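Local coordinates for L-threonine-O-3-phosphate decarboxylase (Porphyromonas gingivalis, PDB 3FKD), which probably binds pyridoxal 5'-phosphate and probably decarboxylates L-threonine O-3-phosphate, at residues A[90-96]-A[111-117]; A[253-257]-A[321-325]; A[69-75]-A[205-211]. The contacts are given in a common frame with arbitrary orientation. Residue numbers count along the deposited sequence, not the author numbering.

Contact 1. Residues A[90-96]-A[111-117]; sequences SRSLIAI and HEVCFYP
Strands 91-96 and 112-117 run parallel in extended conformation, their axes 4.4 Å apart at closest and crossing at -35°. The register advances one for one from Arg91 opposite Glu112 (CA-CA 4.7 Å) to Ile96 opposite Pro117. Hydrogen bonds alternate in the parallel pattern: Glu112 N to Ser90 O 3.0 Å, Ser92 N to Glu112 O 2.9 Å, Cys114 N to Ser92 O 2.7 Å, Ile94 N to Cys114 O 2.7 Å and, with Tyr116 O less surely placed, Ile96 N to Tyr116 O 2.8 Å. On one face Arg91 (chi1 m, then extended) and Glu112 (chi1 m) form a long salt bridge, NE to OE1 3.3 Å; farther along, Leu93 CD1 lies 3.7 Å from Cys114 CB and 4.0 Å from Tyr116 CB. On the other face, beyond Ser92, apolar side chains meet: Ile94 CD1 and Val113 CG1 at 3.5 Å, while Ile96, with chi1 p, brings CG2 to 3.4 Å from Phe115 CD1. With helix 100-108 between them the strands make a beta-alpha-beta unit at the edge of the large mixed sheet of the aminotransferase-type fold. Strand 132-136 flanks 91-96 on its other side, bonded to the Arg91 and Leu93 backbone, while helix 100-108 covers Ser92, Val113 and Phe115.

Contact 2. Residues A[253-257]-A[321-325]; sequences WQRNT and TTQRP
Residues 253-257 form a turn inside helix 250-266; 321-325 leave strand 317-321 in a non-regular bend and enter helix 325-339, with Arg324 at its N-cap position. The closest CA pairs are Thr257-Thr322 at 5.6 Å and Asn256-Pro325 at 6.5 Å. Two direct polar links cross. The Trp253 indole (chi1 t, chi2 13°) donates NE1 to Thr322 O at 2.8 Å, almost linearly and in the ring plane. Thr257 OG1 and Thr322 OG1, both residues with chi1 m, lie 2.8 Å apart, and Thr257 OG1 also donates to Trp253 O at 2.8 Å, back within its own helix. In the smaller domain of this aminotransferase-type fold, these links tie a helix to the connection that leaves the C-terminal end of strand 317-321, in the middle of the domain's mixed sheet. One water bridges the segments, 3.1 Å from Asn256 ND2 and 2.7 Å from Gln323 O. Van der Waals contacts fill in around the polar links: Trp253 CZ2 to Thr321 CG2 3.6 Å, Asn256 CB to Thr322 CG2 3.8 Å, and Asn256 OD1 against Pro325 CG at 3.8 Å. Beyond the pair, the Trp253 ring meets those of Trp25 and Phe172, Thr321 OG1 bonds to Thr22 O, and Arg324 forms a salt bridge with Asp27.

Contact 3. Residues A[69-75]-A[205-211]; sequences AILVTNG and RIGYIVA
Gly75, at phi/psi 94/159, could hardly be another residue: a CB would jam against the preceding carbonyl and strike Arg205 NH2. It follows antiparallel strand 70-73, an edge of the large mixed sheet of the aminotransferase-type fold, paired with 207-210 at 156° and 4.3 Å between axes. Leu71-Ile209 and Thr73-Gly207 are hydrogen-bonded pairs: Leu71 N to Ile209 O 3.0 Å, Ile209 N to Leu71 O 2.8 Å, Thr73 N to Gly207 O 2.8 Å, and a weak Gly207 N to Thr73 O 3.3 Å. The side chains of the non-hydrogen-bonded pairs Ile70-Val210 and Val72-Tyr208 share a face, on which Ile70, Val72 and Tyr208 pack on helix 53-62. On the other face, under helix 75-86, Leu71 CD2 packs 3.7 Å from Ile209 CD1. Beyond the strand an inverse gamma turn centres on Asn74, which, like Arg205, reaches the second subunit: Asn74 ND2 bonds to Ala227 O and Arg205 NE to Trp226 O there. Val72 CG1 stops 3.6 Å from Ile206 CD1.

Overall arrangement
Contacts 1 and 3 belong to the same seven-stranded mixed sheet and mark its two edges: strand 70-73 is outermost at one end, strand 112-117 at the other. Their centres lie 23 Å apart, their nearest atoms about 13 Å. Along the chain, contact 3 brackets contact 1, because both strands of contact 1 fall between 75 and 205. Contact 2 follows both in sequence and sits beside the smaller mixed sheet, across the chain's centre from each, with centres 32 Å from contact 1 and 29 Å from contact 3. Of the three, contact 3 alone touches the second subunit, through Asn74 and Arg205, so the end of this strand pair where 70-73 finishes and 207-210 begins lies at the dimer interface.

Contact 1. Residues A[90-96]-A[111-117]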
loop_
_atom_site.group_PDB
_atom_site.type_symbol
_atom_site.label_atom_id
_atom_site.label_comp_id
_atom_site.label_asym_id
_atom_site.label_seq_id
_atom_site.Cartn_x
_atom_site.Cartn_y
_atom_site.Cartn_z
ATOM N N SER A 90 -0.571 -23.641 1.309
ATOM C CA SER A 90 0.363 -24.235 0.363
ATOM C C SER A 90 1.766 -24.623 0.862
ATOM O O SER A 90 2.210 -24.211 1.937
ATOM C CB SER A 90 0.412 -23.402 -0.931
ATOM O OG SER A 90 -0.885 -23.342 -1.546
ATOM N N ARG A 91 2.419 -25.475 0.072
ATOM C CA ARG A 91 3.813 -25.855 0.281
ATOM C C ARG A 91 4.674 -25.123 -0.731
ATOM O O ARG A 91 4.442 -25.190 -1.939
ATOM C CB ARG A 91 3.978 -27.372 0.175
ATOM C CG ARG A 91 3.142 -28.081 1.242
ATOM C CD ARG A 91 3.092 -29.589 1.136
ATOM N NE ARG A 91 2.294 -30.084 2.260
ATOM C CZ ARG A 91 1.875 -31.340 2.424
ATOM N NH1 ARG A 91 2.183 -32.279 1.524
ATOM N NH2 ARG A 91 1.154 -31.652 3.497
ATOM N N SER A 92 5.661 -24.414 -0.204
ATOM C CA SER A 92 6.534 -23.584 -1.013
ATOM C C SER A 92 7.998 -23.986 -0.910
ATOM O O SER A 92 8.535 -24.139 0.192
ATOM C CB SER A 92 6.359 -22.104 -0.642
ATOM O OG SER A 92 5.112 -21.664 -1.101
ATOM N N LEU A 93 8.601 -24.154 -2.084
ATOM C CA LEU A 93 10.028 -24.329 -2.276
ATOM C C LEU A 93 10.631 -22.961 -2.553
ATOM O O LEU A 93 10.271 -22.308 -3.527
ATOM C CB LEU A 93 10.289 -25.258 -3.483
ATOM C CG LEU A 93 11.723 -25.768 -3.765
ATOM C CD1 LEU A 93 12.321 -26.446 -2.532
ATOM C CD2 LEU A 93 11.786 -26.706 -4.961
ATOM N N ILE A 94 11.538 -22.519 -1.702
ATOM C CA ILE A 94 12.184 -21.237 -1.902
ATOM C C ILE A 94 13.728 -21.385 -2.043
ATOM O O ILE A 94 14.390 -21.929 -1.171
ATOM C CB ILE A 94 11.854 -20.303 -0.733
ATOM C CG1 ILE A 94 10.325 -20.129 -0.579
ATOM C CG2 ILE A 94 12.547 -18.994 -0.900
ATOM C CD1 ILE A 94 9.898 -19.313 0.637
ATOM N N ALA A 95 14.299 -20.923 -3.148
ATOM C CA ALA A 95 15.748 -20.893 -3.265
ATOM C C ALA A 95 16.337 -19.816 -2.354
ATOM O O ALA A 95 15.763 -18.764 -2.201
ATOM C CB ALA A 95 16.163 -20.676 -4.693
ATOM N N ILE A 96 17.463 -20.108 -1.721
ATOM C CA ILE A 96 18.149 -19.149 -0.878
ATOM C C ILE A 96 19.644 -19.091 -1.254
ATOM O O ILE A 96 20.191 -20.031 -1.844
ATOM C CB ILE A 96 18.021 -19.531 0.605
ATOM C CG1 ILE A 96 18.253 -21.029 0.778
ATOM C CG2 ILE A 96 16.659 -19.164 1.151
ATOM C CD1 ILE A 96 18.650 -21.449 2.183
ATOM N N HIS A 111 2.427 -21.239 5.001
ATOM C CA HIS A 111 2.948 -22.156 4.001
ATOM C C HIS A 111 3.948 -23.078 4.706
ATOM O O HIS A 111 4.633 -22.656 5.636
ATOM C CB HIS A 111 3.691 -21.357 2.903
ATOM C CG HIS A 111 2.808 -20.814 1.811
ATOM N ND1 HIS A 111 1.780 -19.916 2.044
ATOM C CD2 HIS A 111 2.817 -21.028 0.471
ATOM C CE1 HIS A 111 1.191 -19.613 0.900
ATOM N NE2 HIS A 111 1.799 -20.276 -0.066
ATOM N N GLU A 112 4.045 -24.328 4.279
ATOM C CA GLU A 112 5.187 -25.152 4.686
ATOM C C GLU A 112 6.350 -24.858 3.748
ATOM O O GLU A 112 6.265 -25.113 2.554
ATOM C CB GLU A 112 4.846 -26.636 4.680
ATOM C CG GLU A 112 3.612 -26.988 5.527
ATOM C CD GLU A 112 3.327 -28.482 5.605
ATOM O OE1 GLU A 112 2.156 -28.880 5.344
ATOM O OE2 GLU A 112 4.275 -29.246 5.933
ATOM N N VAL A 113 7.427 -24.307 4.296
ATOM C CA VAL A 113 8.528 -23.797 3.500
ATOM C C VAL A 113 9.799 -24.690 3.415
ATOM O O VAL A 113 10.486 -24.924 4.407
ATOM C CB VAL A 113 8.879 -22.329 3.924
ATOM C CG1 VAL A 113 10.018 -21.779 3.077
ATOM C CG2 VAL A 113 7.673 -21.436 3.749
ATOM N N CYS A 114 10.092 -25.161 2.206
ATOM C CA CYS A 114 11.313 -25.886 1.893
ATOM C C CYS A 114 12.413 -25.006 1.298
ATOM O O CYS A 114 12.190 -24.259 0.323
ATOM C CB CYS A 114 11.019 -26.958 0.855
ATOM S SG CYS A 114 9.954 -28.246 1.412
ATOM N N PHE A 115 13.625 -25.128 1.815
ATOM C CA PHE A 115 14.692 -24.349 1.238
ATOM C C PHE A 115 15.519 -25.124 0.215
ATOM O O PHE A 115 15.421 -26.344 0.104
ATOM C CB PHE A 115 15.519 -23.680 2.319
ATOM C CG PHE A 115 14.744 -22.662 3.092
ATOM C CD1 PHE A 115 14.517 -21.397 2.554
ATOM C CD2 PHE A 115 14.209 -22.973 4.329
ATOM C CE1 PHE A 115 13.807 -20.461 3.224
ATOM C CE2 PHE A 115 13.473 -22.042 5.011
ATOM C CZ PHE A 115 13.264 -20.772 4.447
ATOM N N TYR A 116 16.299 -24.389 -0.562
ATOM C CA TYR A 116 17.078 -24.972 -1.630
ATOM C C TYR A 116 18.088 -23.947 -2.154
ATOM O O TYR A 116 17.756 -22.782 -2.374
ATOM C CB TYR A 116 16.164 -25.464 -2.755
ATOM C CG TYR A 116 16.915 -26.346 -3.702
ATOM C CD1 TYR A 116 17.568 -25.811 -4.808
ATOM C CD2 TYR A 116 17.040 -27.718 -3.453
ATOM C CE1 TYR A 116 18.317 -26.628 -5.665
ATOM C CE2 TYR A 116 17.766 -28.541 -4.298
ATOM C CZ TYR A 116 18.401 -27.988 -5.404
ATOM O OH TYR A 116 19.115 -28.794 -6.253
ATOM N N PRO A 117 19.333 -24.387 -2.354
ATOM C CA PRO A 117 20.459 -23.505 -2.693
ATOM C C PRO A 117 20.379 -22.937 -4.116
ATOM O O PRO A 117 20.306 -23.701 -5.070
ATOM C CB PRO A 117 21.678 -24.427 -2.571
ATOM C CG PRO A 117 21.210 -25.679 -1.929
ATOM C CD PRO A 117 19.746 -25.797 -2.293
#

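Contact 2. Residues A[253-257]-A[321-325]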
loop_
_atom_site.group_PDB
_atom_site.type_symbol
_atom_site.label_atom_id
_atom_site.label_comp_id
_atom_site.label_asym_id
_atom_site.label_seq_id
_atom_site.Cartn_x
_atom_site.Cartn_y
_atom_site.Cartn_z
ATOM N N TRP A 253 26.444 -0.579 -17.569
ATOM C CA TRP A 253 26.445 -0.944 -16.157
ATOM C C TRP A 253 27.141 -2.301 -15.883
ATOM O O TRP A 253 27.896 -2.450 -14.933
ATOM C CB TRP A 253 25.007 -1.017 -15.670
ATOM C CG TRP A 253 24.839 -0.855 -14.182
ATOM C CD1 TRP A 253 25.771 -0.409 -13.277
ATOM C CD2 TRP A 253 23.631 -1.080 -13.444
ATOM N NE1 TRP A 253 25.224 -0.382 -12.017
ATOM C CE2 TRP A 253 23.904 -0.762 -12.094
ATOM C CE3 TRP A 253 22.336 -1.502 -13.793
ATOM C CZ2 TRP A 253 22.927 -0.863 -11.093
ATOM C CZ3 TRP A 253 21.383 -1.614 -12.804
ATOM C CH2 TRP A 253 21.682 -1.299 -11.462
ATOM N N GLN A 254 26.828 -3.278 -16.718
ATOM C CA GLN A 254 27.307 -4.644 -16.639
ATOM C C GLN A 254 28.821 -4.609 -16.796
ATOM O O GLN A 254 29.553 -5.264 -16.072
ATOM C CB GLN A 254 26.671 -5.402 -17.805
ATOM C CG GLN A 254 26.457 -6.870 -17.704
ATOM C CD GLN A 254 25.333 -7.321 -18.663
ATOM O OE1 GLN A 254 24.350 -7.998 -18.266
ATOM N NE2 GLN A 254 25.455 -6.902 -19.930
ATOM N N ARG A 255 29.289 -3.803 -17.737
ATOM C CA ARG A 255 30.695 -3.717 -18.023
ATOM C C ARG A 255 31.487 -2.940 -16.950
ATOM O O ARG A 255 32.596 -3.315 -16.619
ATOM C CB ARG A 255 30.894 -3.249 -19.493
ATOM C CG ARG A 255 31.883 -2.178 -19.770
ATOM C CD ARG A 255 31.914 -1.875 -21.255
ATOM N NE ARG A 255 31.122 -0.697 -21.666
ATOM C CZ ARG A 255 31.429 0.570 -21.356
ATOM N NH1 ARG A 255 32.492 0.843 -20.595
ATOM N NH2 ARG A 255 30.668 1.574 -21.792
ATOM N N ASN A 256 30.924 -1.899 -16.368
ATOM C CA ASN A 256 31.539 -1.312 -15.183
ATOM C C ASN A 256 31.593 -2.301 -14.020
ATOM O O ASN A 256 32.381 -2.150 -13.095
ATOM C CB ASN A 256 30.755 -0.094 -14.731
ATOM C CG ASN A 256 30.797 1.009 -15.732
ATOM O OD1 ASN A 256 31.792 1.169 -16.440
ATOM N ND2 ASN A 256 29.721 1.789 -15.808
ATOM N N THR A 257 30.711 -3.290 -14.048
ATOM C CA THR A 257 30.648 -4.275 -12.995
ATOM C C THR A 257 31.830 -5.274 -13.109
ATOM O O THR A 257 32.393 -5.722 -12.098
ATOM C CB THR A 257 29.323 -5.032 -13.080
ATOM O OG1 THR A 257 28.251 -4.143 -12.771
ATOM C CG2 THR A 257 29.307 -6.163 -12.124
ATOM N N THR A 321 26.275 -3.102 -5.006
ATOM C CA THR A 321 25.877 -2.689 -6.349
ATOM C C THR A 321 26.859 -1.716 -6.994
ATOM O O THR A 321 27.128 -0.645 -6.457
ATOM C CB THR A 321 24.493 -1.989 -6.365
ATOM O OG1 THR A 321 23.572 -2.765 -5.608
ATOM C CG2 THR A 321 23.974 -1.802 -7.815
ATOM N N THR A 322 27.352 -2.082 -8.169
ATOM C CA THR A 322 28.173 -1.198 -9.001
ATOM C C THR A 322 27.594 0.218 -9.160
ATOM O O THR A 322 26.520 0.400 -9.697
ATOM C CB THR A 322 28.342 -1.828 -10.377
ATOM O OG1 THR A 322 28.870 -3.146 -10.211
ATOM C CG2 THR A 322 29.214 -0.945 -11.348
ATOM N N GLN A 323 28.339 1.198 -8.679
ATOM C CA GLN A 323 28.020 2.608 -8.819
ATOM C C GLN A 323 28.829 3.184 -9.995
ATOM O O GLN A 323 29.153 2.457 -10.920
ATOM C CB GLN A 323 28.282 3.322 -7.496
ATOM C CG GLN A 323 27.384 2.804 -6.335
ATOM C CD GLN A 323 25.858 2.759 -6.722
ATOM O OE1 GLN A 323 25.284 3.769 -7.120
ATOM N NE2 GLN A 323 25.252 1.580 -6.650
ATOM N N ARG A 324 29.140 4.466 -10.009
ATOM C CA ARG A 324 29.971 4.974 -11.131
ATOM C C ARG A 324 31.476 4.527 -11.070
ATOM O O ARG A 324 31.986 4.180 -10.005
ATOM C CB ARG A 324 29.883 6.494 -11.211
ATOM C CG ARG A 324 28.524 7.002 -11.597
ATOM C CD ARG A 324 28.444 8.511 -11.354
ATOM N NE ARG A 324 27.079 9.018 -11.468
ATOM C CZ ARG A 324 26.726 10.289 -11.269
ATOM N NH1 ARG A 324 25.454 10.644 -11.404
ATOM N NH2 ARG A 324 27.634 11.205 -10.934
ATOM N N PRO A 325 32.187 4.539 -12.207
ATOM C CA PRO A 325 33.593 4.100 -12.153
ATOM C C PRO A 325 34.417 4.876 -11.135
ATOM O O PRO A 325 34.976 4.258 -10.218
ATOM C CB PRO A 325 34.095 4.344 -13.564
ATOM C CG PRO A 325 32.896 4.192 -14.406
ATOM C CD PRO A 325 31.761 4.808 -13.593
HETATM O O HOH W 1 27.951 2.199 -13.319
#

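Contact 3. Residues A[69-75]-A[205-211]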
loop_
_atom_site.group_PDB
_atom_site.type_symbol
_atom_site.label_atom_id
_atom_site.label_comp_id
_atom_site.label_asym_id
_atom_site.label_seq_id
_atom_site.Cartn_x
_atom_site.Cartn_y
_atom_site.Cartn_z
ATOM N N ALA A 69 -5.375 -10.620 -17.049
ATOM C CA ALA A 69 -4.182 -11.280 -16.556
ATOM C C ALA A 69 -3.238 -10.343 -15.815
ATOM O O ALA A 69 -2.173 -10.785 -15.388
ATOM C CB ALA A 69 -3.455 -12.025 -17.691
ATOM N N ILE A 70 -3.598 -9.062 -15.695
ATOM C CA ILE A 70 -2.788 -8.139 -14.899
ATOM C C ILE A 70 -3.506 -7.708 -13.628
ATOM O O ILE A 70 -4.722 -7.631 -13.556
ATOM C CB ILE A 70 -2.250 -6.887 -15.691
ATOM C CG1 ILE A 70 -0.976 -7.221 -16.467
ATOM C CG2 ILE A 70 -1.873 -5.756 -14.749
ATOM C CD1 ILE A 70 -1.172 -7.906 -17.802
ATOM N N LEU A 71 -2.731 -7.431 -12.609
ATOM C CA LEU A 71 -3.284 -6.935 -11.376
ATOM C C LEU A 71 -2.228 -6.004 -10.817
ATOM O O LEU A 71 -1.141 -6.459 -10.411
ATOM C CB LEU A 71 -3.562 -8.089 -10.399
ATOM C CG LEU A 71 -3.939 -7.594 -8.996
ATOM C CD1 LEU A 71 -5.400 -7.401 -8.863
ATOM C CD2 LEU A 71 -3.438 -8.548 -7.914
ATOM N N VAL A 72 -2.522 -4.715 -10.855
ATOM C CA VAL A 72 -1.649 -3.712 -10.298
ATOM C C VAL A 72 -1.620 -3.819 -8.777
ATOM O O VAL A 72 -2.614 -4.010 -8.150
ATOM C CB VAL A 72 -2.002 -2.272 -10.801
ATOM C CG1 VAL A 72 -1.017 -1.234 -10.275
ATOM C CG2 VAL A 72 -2.040 -2.241 -12.320
ATOM N N THR A 73 -0.451 -3.661 -8.195
ATOM C CA THR A 73 -0.265 -3.919 -6.788
ATOM C C THR A 73 0.434 -2.727 -6.104
ATOM O O THR A 73 1.005 -1.893 -6.780
ATOM C CB THR A 73 0.508 -5.264 -6.603
ATOM O OG1 THR A 73 0.243 -5.777 -5.307
ATOM C CG2 THR A 73 1.991 -5.083 -6.789
ATOM N N ASN A 74 0.334 -2.616 -4.787
ATOM C CA ASN A 74 1.025 -1.592 -4.016
ATOM C C ASN A 74 2.518 -1.933 -3.831
ATOM O O ASN A 74 2.952 -2.103 -2.708
ATOM C CB ASN A 74 0.380 -1.466 -2.641
ATOM C CG ASN A 74 0.808 -0.225 -1.862
ATOM O OD1 ASN A 74 1.137 0.788 -2.409
ATOM N ND2 ASN A 74 0.722 -0.315 -0.533
ATOM N N GLY A 75 3.297 -1.994 -4.909
ATOM C CA GLY A 75 4.678 -2.444 -4.817
ATOM C C GLY A 75 4.781 -3.939 -5.101
ATOM O O GLY A 75 3.795 -4.643 -5.010
ATOM N N ARG A 205 5.857 2.883 -4.498
ATOM C CA ARG A 205 5.174 1.608 -4.206
ATOM C C ARG A 205 4.253 1.157 -5.307
ATOM O O ARG A 205 3.069 1.195 -5.139
ATOM C CB ARG A 205 4.373 1.683 -2.900
ATOM C CG ARG A 205 5.129 2.367 -1.721
ATOM C CD ARG A 205 6.540 1.759 -1.366
ATOM N NE ARG A 205 6.490 0.336 -1.093
ATOM C CZ ARG A 205 7.115 -0.607 -1.801
ATOM N NH1 ARG A 205 7.887 -0.288 -2.838
ATOM N NH2 ARG A 205 6.985 -1.889 -1.455
ATOM N N ILE A 206 4.788 0.701 -6.430
ATOM C CA ILE A 206 3.926 0.231 -7.489
ATOM C C ILE A 206 4.591 -0.990 -8.198
ATOM O O ILE A 206 5.813 -1.043 -8.327
ATOM C CB ILE A 206 3.419 1.430 -8.379
ATOM C CG1 ILE A 206 2.201 1.048 -9.220
ATOM C CG2 ILE A 206 4.525 2.130 -9.229
ATOM C CD1 ILE A 206 2.371 -0.167 -10.037
ATOM N N GLY A 207 3.780 -1.993 -8.569
ATOM C CA GLY A 207 4.242 -3.212 -9.197
ATOM C C GLY A 207 3.050 -3.959 -9.737
ATOM O O GLY A 207 1.939 -3.467 -9.630
ATOM N N TYR A 208 3.235 -5.130 -10.326
ATOM C CA TYR A 208 2.066 -5.850 -10.810
ATOM C C TYR A 208 2.213 -7.368 -10.974
ATOM O O TYR A 208 3.315 -7.887 -11.113
ATOM C CB TYR A 208 1.481 -5.214 -12.090
ATOM C CG TYR A 208 2.407 -5.185 -13.279
ATOM C CD1 TYR A 208 2.446 -6.243 -14.184
ATOM C CD2 TYR A 208 3.234 -4.096 -13.503
ATOM C CE1 TYR A 208 3.307 -6.231 -15.270
ATOM C CE2 TYR A 208 4.073 -4.060 -14.579
ATOM C CZ TYR A 208 4.110 -5.133 -15.465
ATOM O OH TYR A 208 4.949 -5.086 -16.536
ATOM N N ILE A 209 1.064 -8.060 -10.944
ATOM C CA ILE A 209 1.017 -9.506 -11.179
ATOM C C ILE A 209 0.547 -9.853 -12.599
ATOM O O ILE A 209 -0.411 -9.268 -13.104
ATOM C CB ILE A 209 0.148 -10.230 -10.122
ATOM C CG1 ILE A 209 0.626 -9.882 -8.721
ATOM C CG2 ILE A 209 0.198 -11.727 -10.312
ATOM C CD1 ILE A 209 -0.241 -10.433 -7.594
ATOM N N VAL A 210 1.273 -10.769 -13.241
ATOM C CA VAL A 210 0.848 -11.431 -14.480
ATOM C C VAL A 210 0.534 -12.917 -14.181
ATOM O O VAL A 210 1.412 -13.684 -13.744
ATOM C CB VAL A 210 1.954 -11.393 -15.581
ATOM C CG1 VAL A 210 1.422 -11.971 -16.908
ATOM C CG2 VAL A 210 2.482 -9.977 -15.803
ATOM N N ALA A 211 -0.699 -13.338 -14.421
ATOM C CA ALA A 211 -0.988 -14.750 -14.318
ATOM C C ALA A 211 -2.145 -15.161 -15.217
ATOM O O ALA A 211 -2.857 -14.315 -15.739
ATOM C CB ALA A 211 -1.259 -15.109 -12.883
#